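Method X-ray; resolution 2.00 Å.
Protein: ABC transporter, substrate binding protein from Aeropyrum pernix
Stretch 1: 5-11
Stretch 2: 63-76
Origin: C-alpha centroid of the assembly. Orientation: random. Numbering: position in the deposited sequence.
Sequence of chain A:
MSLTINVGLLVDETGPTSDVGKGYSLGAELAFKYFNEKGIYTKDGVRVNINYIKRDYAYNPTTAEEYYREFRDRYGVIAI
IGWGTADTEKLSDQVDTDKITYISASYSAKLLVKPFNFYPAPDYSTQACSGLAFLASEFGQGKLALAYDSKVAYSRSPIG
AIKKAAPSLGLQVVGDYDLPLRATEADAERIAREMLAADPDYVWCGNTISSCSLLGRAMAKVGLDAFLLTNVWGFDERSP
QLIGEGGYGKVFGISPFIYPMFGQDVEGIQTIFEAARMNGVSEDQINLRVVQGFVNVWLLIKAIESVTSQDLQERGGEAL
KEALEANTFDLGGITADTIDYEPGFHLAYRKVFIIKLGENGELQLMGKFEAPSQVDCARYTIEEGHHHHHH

Stretch 1 (5-11) INVGLLV
Stretch 2 (63-76) TAEEYYREFRDRYG

A β-strand, residues 5-11, lies against an α-helix that enters at Thr63 already wound and runs nearly antiparallel to it, the N-to-C directions 175° apart and the axes 9.0 Å apart at closest approach. Close approach is easiest where a partner is thin, and the strand is thin at Gly8. The register follows from three pairs: Asn6 CA with Tyr75 CA at 6.5 Å, Gly8 CA with Phe71 CA at 6.0 Å, and Leu10 CA with Ala64 CA at 7.7 Å. The strand is extended throughout, phi between -79° and -133° and psi between 103° and 159°, so even-numbered residues make most of the contact.

Ile5 (chi1 p, chi2 t) stays out of it, its side-chain end leading away from the helix. Asn6 points its CA-to-CB bond toward the helix and, with chi1 m and chi2 -27°, meets the chain where it leaves the helix. Its ND2 donates to Tyr75 O: Asn6 ND2 to Tyr75 O is 2.7 Å with an N-H...acceptor angle of 169°, a short, nearly linear bond and the one direct hydrogen bond across the contact. The O of a water bridges the same corner, accepting from Asn6 N at 2.8 Å and donating to Gly76 O at 3.3 Å. The chain leading to the Tyr75 carbonyl passes through a wider pi-type turn at 70-74. Tyr75 N hydrogen-bonds Glu70 O at 3.2 Å, with a weak second bond from Tyr75 N to Phe71 O at 3.3 Å, and Gly76 leaves helical angles at phi 48°, psi 49°, a positive phi that favours glycine. Tyr75 itself (phi -99°, psi -12°, chi1 m, chi2 -76°) starts toward the strand, but its ring leads away.

The CA-to-CB bond of Val7 (chi1 t) points away from the helix. Gly8, at phi -79° and psi 144°, is the keystone. Phe71, with chi1 m and chi2 -25°, lays one ring face over it: Gly8 CA sits 3.6 Å from the centroid of the Phe71 ring, 9° off the normal, a CH-pi contact. An ideal CB on Gly8 would point toward the helix and fall 2.6 Å from Phe71 CD2, a clash. The missing side chain is therefore what admits the ring.

The CA-to-CB bond of Leu9 (chi1 t, chi2 p) also points away, yet its backbone still meets the same ring, Leu9 N lying 3.6 Å from Phe71 CZ.

Leu10 sets out sideways, but chi1 t (-166°) and chi2 p (79°) bring its end nearer the helix. Leu10 CD1 lies 3.9 Å from Tyr67 CB and 4.3 Å from Phe71 CE2, while Leu10 CD2 reaches Ala64 CB at 4.4 Å. Its partners fall at 64, 67 and 71, the 3-4 spacing that keeps them along one helical side. Tyr67 (chi1 m, chi2 -34°) offers Leu10 CD1 the edge of its ring. Val11 (chi1 m) is beyond reach.

The rule is compact: glycine opposite an aromatic face, a leucine packed beside it, and an amide hydrogen-bonded to a carbonyl just past the helix. The helix's charged pairs, Arg72 with Asp73 and Arg74 with Glu70, take no part.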

ATOM      1  N   ILE A   5      25.733  -0.394  -3.895  1.00 14.15           N
ATOM      2  CA  ILE A   5      24.739  -0.812  -4.883  1.00 13.11           C
ATOM      3  C   ILE A   5      23.859   0.379  -5.255  1.00 12.94           C
ATOM      4  O   ILE A   5      23.659   1.285  -4.439  1.00 13.03           O
ATOM      5  CB  ILE A   5      23.858  -1.997  -4.386  1.00 13.09           C
ATOM      6  CG1 ILE A   5      23.088  -1.614  -3.110  1.00 12.43           C
ATOM      7  CG2 ILE A   5      24.715  -3.260  -4.184  1.00 13.01           C
ATOM      8  CD1 ILE A   5      21.989  -2.586  -2.723  1.00 12.51           C
ATOM      9  N   ASN A   6      23.354   0.385  -6.487  1.00 12.12           N
ATOM     10  CA  ASN A   6      22.425   1.425  -6.923  1.00 11.72           C
ATOM     11  C   ASN A   6      20.971   0.948  -6.839  1.00 10.96           C
ATOM     12  O   ASN A   6      20.646  -0.171  -7.242  1.00 10.43           O
ATOM     13  CB  ASN A   6      22.751   1.897  -8.344  1.00 11.91           C
ATOM     14  CG  ASN A   6      24.138   2.528  -8.458  1.00 12.64           C
ATOM     15  OD1 ASN A   6      24.688   3.075  -7.491  1.00 13.28           O
ATOM     16  ND2 ASN A   6      24.696   2.475  -9.657  1.00 14.53           N
ATOM     17  N   VAL A   7      20.111   1.806  -6.300  1.00 10.16           N
ATOM     18  CA  VAL A   7      18.702   1.475  -6.095  1.00  9.62           C
ATOM     19  C   VAL A   7      17.825   2.629  -6.588  1.00  9.09           C
ATOM     20  O   VAL A   7      18.027   3.773  -6.201  1.00  9.07           O
ATOM     21  CB  VAL A   7      18.414   1.155  -4.595  1.00  9.67           C
ATOM     22  CG1 VAL A   7      16.918   0.995  -4.342  1.00  9.51           C
ATOM     23  CG2 VAL A   7      19.167  -0.107  -4.154  1.00  9.62           C
ATOM     24  N   GLY A   8      16.865   2.327  -7.457  1.00  8.89           N
ATOM     25  CA  GLY A   8      15.922   3.330  -7.927  1.00  8.55           C
ATOM     26  C   GLY A   8      14.827   3.599  -6.914  1.00  8.63           C
ATOM     27  O   GLY A   8      14.381   2.696  -6.205  1.00  8.44           O
ATOM     28  N   LEU A   9      14.410   4.857  -6.833  1.00  8.80           N
ATOM     29  CA  LEU A   9      13.273   5.244  -6.012  1.00  8.47           C
ATOM     30  C   LEU A   9      12.289   6.009  -6.891  1.00  8.43           C
ATOM     31  O   LEU A   9      12.499   7.182  -7.196  1.00  8.29           O
ATOM     32  CB  LEU A   9      13.721   6.089  -4.807  1.00  8.73           C
ATOM     33  CG  LEU A   9      12.635   6.699  -3.912  1.00  7.98           C
ATOM     34  CD1 LEU A   9      11.711   5.633  -3.337  1.00  8.34           C
ATOM     35  CD2 LEU A   9      13.258   7.528  -2.798  1.00  8.31           C
ATOM     36  N   LEU A  10      11.221   5.325  -7.291  1.00  8.15           N
ATOM     37  CA  LEU A  10      10.194   5.907  -8.141  1.00  8.85           C
ATOM     38  C   LEU A  10       9.017   6.371  -7.281  1.00  8.88           C
ATOM     39  O   LEU A  10       8.381   5.566  -6.601  1.00  9.16           O
ATOM     40  CB  LEU A  10       9.739   4.877  -9.184  1.00  8.36           C
ATOM     41  CG  LEU A  10       8.920   5.360 -10.381  1.00  8.13           C
ATOM     42  CD1 LEU A  10       9.812   6.004 -11.440  1.00  6.92           C
ATOM     43  CD2 LEU A  10       8.143   4.188 -10.968  1.00  8.10           C
ATOM     44  N   VAL A  11       8.752   7.672  -7.296  1.00  9.37           N
ATOM     45  CA  VAL A  11       7.739   8.263  -6.417  1.00  9.34           C
ATOM     46  C   VAL A  11       6.780   9.195  -7.151  1.00  9.84           C
ATOM     47  O   VAL A  11       7.083   9.692  -8.238  1.00  9.70           O
ATOM     48  CB  VAL A  11       8.378   9.010  -5.208  1.00  9.50           C
ATOM     49  CG1 VAL A  11       9.104   8.028  -4.286  1.00  8.99           C
ATOM     50  CG2 VAL A  11       9.323  10.137  -5.659  1.00  8.88           C
ATOM     51  N   THR A  63       6.460   8.470 -18.307  1.00 11.73           N
ATOM     52  CA  THR A  63       7.588   8.847 -17.457  1.00 12.22           C
ATOM     53  C   THR A  63       8.117   7.665 -16.629  1.00 12.34           C
ATOM     54  O   THR A  63       9.333   7.510 -16.484  1.00 12.80           O
ATOM     55  CB  THR A  63       7.213  10.035 -16.534  1.00 12.03           C
ATOM     56  OG1 THR A  63       6.552  11.048 -17.301  1.00 12.09           O
ATOM     57  CG2 THR A  63       8.451  10.646 -15.898  1.00 12.02           C
ATOM     58  N   ALA A  64       7.217   6.832 -16.102  1.00 12.51           N
ATOM     59  CA  ALA A  64       7.627   5.622 -15.368  1.00 12.67           C
ATOM     60  C   ALA A  64       8.574   4.733 -16.189  1.00 12.97           C
ATOM     61  O   ALA A  64       9.621   4.299 -15.695  1.00 12.73           O
ATOM     62  CB  ALA A  64       6.415   4.822 -14.941  1.00 12.44           C
ATOM     63  N   GLU A  65       8.197   4.464 -17.437  1.00 13.11           N
ATOM     64  CA  GLU A  65       9.011   3.631 -18.331  1.00 13.91           C
ATOM     65  C   GLU A  65      10.339   4.298 -18.719  1.00 13.43           C
ATOM     66  O   GLU A  65      11.358   3.623 -18.881  1.00 13.32           O
ATOM     67  CB  GLU A  65       8.206   3.240 -19.576  1.00 13.74           C
ATOM     68  CG  GLU A  65       6.937   2.443 -19.260  1.00 14.92           C
ATOM     69  CD  GLU A  65       6.234   1.909 -20.492  1.00 16.06           C
ATOM     70  OE1 GLU A  65       6.903   1.724 -21.535  1.00 19.95           O
ATOM     71  OE2 GLU A  65       5.007   1.670 -20.420  1.00 18.70           O
ATOM     72  N   GLU A  66      10.326   5.621 -18.856  1.00 13.42           N
ATOM     73  CA  GLU A  66      11.551   6.382 -19.126  1.00 13.45           C
ATOM     74  C   GLU A  66      12.553   6.314 -17.960  1.00 13.51           C
ATOM     75  O   GLU A  66      13.750   6.074 -18.170  1.00 12.96           O
ATOM     76  CB  GLU A  66      11.210   7.830 -19.485  1.00 13.47           C
ATOM     77  CG  GLU A  66      10.683   7.980 -20.916  1.00 14.78           C
ATOM     78  CD  GLU A  66       9.867   9.242 -21.143  1.00 16.17           C
ATOM     79  OE1 GLU A  66       9.632  10.008 -20.182  1.00 16.02           O
ATOM     80  OE2 GLU A  66       9.452   9.463 -22.300  1.00 17.26           O
ATOM     81  N   TYR A  67      12.061   6.516 -16.738  1.00 13.21           N
ATOM     82  CA  TYR A  67      12.911   6.422 -15.551  1.00 13.25           C
ATOM     83  C   TYR A  67      13.375   4.998 -15.258  1.00 13.23           C
ATOM     84  O   TYR A  67      14.464   4.804 -14.710  1.00 13.36           O
ATOM     85  CB  TYR A  67      12.227   7.030 -14.327  1.00 13.34           C
ATOM     86  CG  TYR A  67      12.095   8.538 -14.369  1.00 14.05           C
ATOM     87  CD1 TYR A  67      13.073   9.334 -14.966  1.00 15.32           C
ATOM     88  CD2 TYR A  67      10.997   9.176 -13.790  1.00 15.22           C
ATOM     89  CE1 TYR A  67      12.953  10.724 -14.998  1.00 15.29           C
ATOM     90  CE2 TYR A  67      10.879  10.559 -13.806  1.00 14.19           C
ATOM     91  CZ  TYR A  67      11.857  11.325 -14.419  1.00 14.81           C
ATOM     92  OH  TYR A  67      11.743  12.698 -14.441  1.00 15.02           O
ATOM     93  N   TYR A  68      12.561   4.009 -15.624  1.00 12.99           N
ATOM     94  CA  TYR A  68      12.966   2.607 -15.506  1.00 13.15           C
ATOM     95  C   TYR A  68      14.182   2.305 -16.380  1.00 13.58           C
ATOM     96  O   TYR A  68      15.148   1.693 -15.922  1.00 13.53           O
ATOM     97  CB  TYR A  68      11.835   1.638 -15.873  1.00 12.27           C
ATOM     98  CG  TYR A  68      12.319   0.200 -15.837  1.00 12.05           C
ATOM     99  CD1 TYR A  68      12.511  -0.453 -14.616  1.00 11.30           C
ATOM    100  CD2 TYR A  68      12.637  -0.491 -17.014  1.00 10.21           C
ATOM    101  CE1 TYR A  68      12.985  -1.761 -14.564  1.00 11.69           C
ATOM    102  CE2 TYR A  68      13.117  -1.814 -16.967  1.00 11.53           C
ATOM    103  CZ  TYR A  68      13.286  -2.436 -15.740  1.00 11.75           C
ATOM    104  OH  TYR A  68      13.745  -3.732 -15.662  1.00 12.47           O
ATOM    105  N   ARG A  69      14.116   2.731 -17.642  1.00 14.06           N
ATOM    106  CA  ARG A  69      15.231   2.560 -18.564  1.00 14.90           C
ATOM    107  C   ARG A  69      16.482   3.290 -18.056  1.00 14.67           C
ATOM    108  O   ARG A  69      17.570   2.741 -18.119  1.00 14.70           O
ATOM    109  CB  ARG A  69      14.848   2.966 -19.994  1.00 14.52           C
ATOM    110  CG  ARG A  69      13.828   2.010 -20.644  1.00 16.04           C
ATOM    111  CD  ARG A  69      13.624   2.264 -22.143  1.00 16.09           C
ATOM    112  NE  ARG A  69      13.119   3.610 -22.425  1.00 18.88           N
ATOM    113  CZ  ARG A  69      11.829   3.941 -22.486  1.00 20.34           C
ATOM    114  NH1 ARG A  69      10.878   3.029 -22.283  1.00 20.30           N
ATOM    115  NH2 ARG A  69      11.485   5.195 -22.751  1.00 20.57           N
ATOM    116  N   GLU A  70      16.306   4.496 -17.511  1.00 15.00           N
ATOM    117  CA  GLU A  70      17.393   5.243 -16.871  1.00 15.73           C
ATOM    118  C   GLU A  70      18.000   4.488 -15.680  1.00 15.34           C
ATOM    119  O   GLU A  70      19.222   4.358 -15.586  1.00 15.71           O
ATOM    120  CB  GLU A  70      16.925   6.637 -16.423  1.00 15.55           C
ATOM    121  CG  GLU A  70      18.026   7.458 -15.737  1.00 16.72           C
ATOM    122  CD  GLU A  70      17.600   8.870 -15.342  1.00 17.35           C
ATOM    123  OE1 GLU A  70      16.423   9.085 -14.982  1.00 19.43           O
ATOM    124  OE2 GLU A  70      18.463   9.773 -15.368  1.00 20.34           O
ATOM    125  N   PHE A  71      17.150   4.010 -14.770  1.00 15.08           N
ATOM    126  CA  PHE A  71      17.611   3.205 -13.633  1.00 14.66           C
ATOM    127  C   PHE A  71      18.469   2.027 -14.109  1.00 14.65           C
ATOM    128  O   PHE A  71      19.561   1.803 -13.589  1.00 14.69           O
ATOM    129  CB  PHE A  71      16.431   2.663 -12.805  1.00 14.18           C
ATOM    130  CG  PHE A  71      15.718   3.696 -11.967  1.00 13.70           C
ATOM    131  CD1 PHE A  71      16.358   4.854 -11.536  1.00 13.45           C
ATOM    132  CD2 PHE A  71      14.399   3.476 -11.567  1.00 12.96           C
ATOM    133  CE1 PHE A  71      15.683   5.789 -10.743  1.00 13.62           C
ATOM    134  CE2 PHE A  71      13.717   4.401 -10.781  1.00 12.37           C
ATOM    135  CZ  PHE A  71      14.359   5.562 -10.367  1.00 12.83           C
ATOM    136  N   ARG A  72      17.967   1.282 -15.095  1.00 14.67           N
ATOM    137  CA  ARG A  72      18.642   0.076 -15.587  1.00 15.11           C
ATOM    138  C   ARG A  72      19.895   0.387 -16.412  1.00 15.48           C
ATOM    139  O   ARG A  72      20.967  -0.172 -16.162  1.00 15.33           O
ATOM    140  CB  ARG A  72      17.683  -0.780 -16.425  1.00 14.88           C
ATOM    141  CG  ARG A  72      18.311  -2.063 -16.977  1.00 15.07           C
ATOM    142  CD  ARG A  72      17.431  -2.712 -18.036  1.00 15.25           C
ATOM    143  NE  ARG A  72      17.311  -1.886 -19.234  1.00 15.51           N
ATOM    144  CZ  ARG A  72      16.290  -1.923 -20.088  1.00 15.50           C
ATOM    145  NH1 ARG A  72      15.265  -2.747 -19.897  1.00 15.40           N
ATOM    146  NH2 ARG A  72      16.293  -1.119 -21.136  1.00 15.62           N
ATOM    147  N   ASP A  73      19.746   1.270 -17.400  1.00 15.94           N
ATOM    148  CA  ASP A  73      20.783   1.472 -18.414  1.00 16.15           C
ATOM    149  C   ASP A  73      21.876   2.432 -17.974  1.00 16.11           C
ATOM    150  O   ASP A  73      23.057   2.179 -18.218  1.00 16.37           O
ATOM    151  CB  ASP A  73      20.168   1.915 -19.749  1.00 16.45           C
ATOM    152  CG  ASP A  73      19.361   0.813 -20.418  1.00 16.81           C
ATOM    153  OD1 ASP A  73      19.661  -0.382 -20.199  1.00 18.02           O
ATOM    154  OD2 ASP A  73      18.426   1.142 -21.174  1.00 17.70           O
ATOM    155  N   ARG A  74      21.480   3.523 -17.321  1.00 15.70           N
ATOM    156  CA  ARG A  74      22.432   4.486 -16.788  1.00 15.37           C
ATOM    157  C   ARG A  74      23.032   4.025 -15.454  1.00 15.26           C
ATOM    158  O   ARG A  74      24.247   4.039 -15.289  1.00 15.44           O
ATOM    159  CB  ARG A  74      21.787   5.872 -16.650  1.00 15.41           C
ATOM    160  CG  ARG A  74      22.699   6.911 -16.052  1.00 15.50           C
ATOM    161  CD  ARG A  74      22.070   8.283 -16.048  1.00 16.09           C
ATOM    162  NE  ARG A  74      22.885   9.237 -15.295  1.00 16.75           N
ATOM    163  CZ  ARG A  74      22.545  10.505 -15.077  1.00 16.12           C
ATOM    164  NH1 ARG A  74      21.401  10.981 -15.549  1.00 16.78           N
ATOM    165  NH2 ARG A  74      23.346  11.299 -14.386  1.00 15.19           N
ATOM    166  N   TYR A  75      22.190   3.612 -14.509  1.00 14.79           N
ATOM    167  CA  TYR A  75      22.679   3.316 -13.152  1.00 14.24           C
ATOM    168  C   TYR A  75      22.916   1.841 -12.865  1.00 13.65           C
ATOM    169  O   TYR A  75      23.538   1.505 -11.858  1.00 13.76           O
ATOM    170  CB  TYR A  75      21.753   3.912 -12.090  1.00 14.14           C
ATOM    171  CG  TYR A  75      21.731   5.420 -12.086  1.00 14.78           C
ATOM    172  CD1 TYR A  75      22.787   6.154 -11.534  1.00 14.43           C
ATOM    173  CD2 TYR A  75      20.656   6.117 -12.632  1.00 13.67           C
ATOM    174  CE1 TYR A  75      22.769   7.540 -11.531  1.00 15.13           C
ATOM    175  CE2 TYR A  75      20.631   7.509 -12.637  1.00 14.75           C
ATOM    176  CZ  TYR A  75      21.689   8.212 -12.086  1.00 14.92           C
ATOM    177  OH  TYR A  75      21.663   9.584 -12.086  1.00 15.37           O
ATOM    178  N   GLY A  76      22.437   0.970 -13.747  1.00 13.34           N
ATOM    179  CA  GLY A  76      22.473  -0.469 -13.502  1.00 13.23           C
ATOM    180  C   GLY A  76      21.967  -0.853 -12.117  1.00 13.13           C
ATOM    181  O   GLY A  76      22.630  -1.603 -11.397  1.00 13.42           O
TER
HETATM  182  O   HOH W   1      23.910  -1.535  -8.391  1.00 22.54           O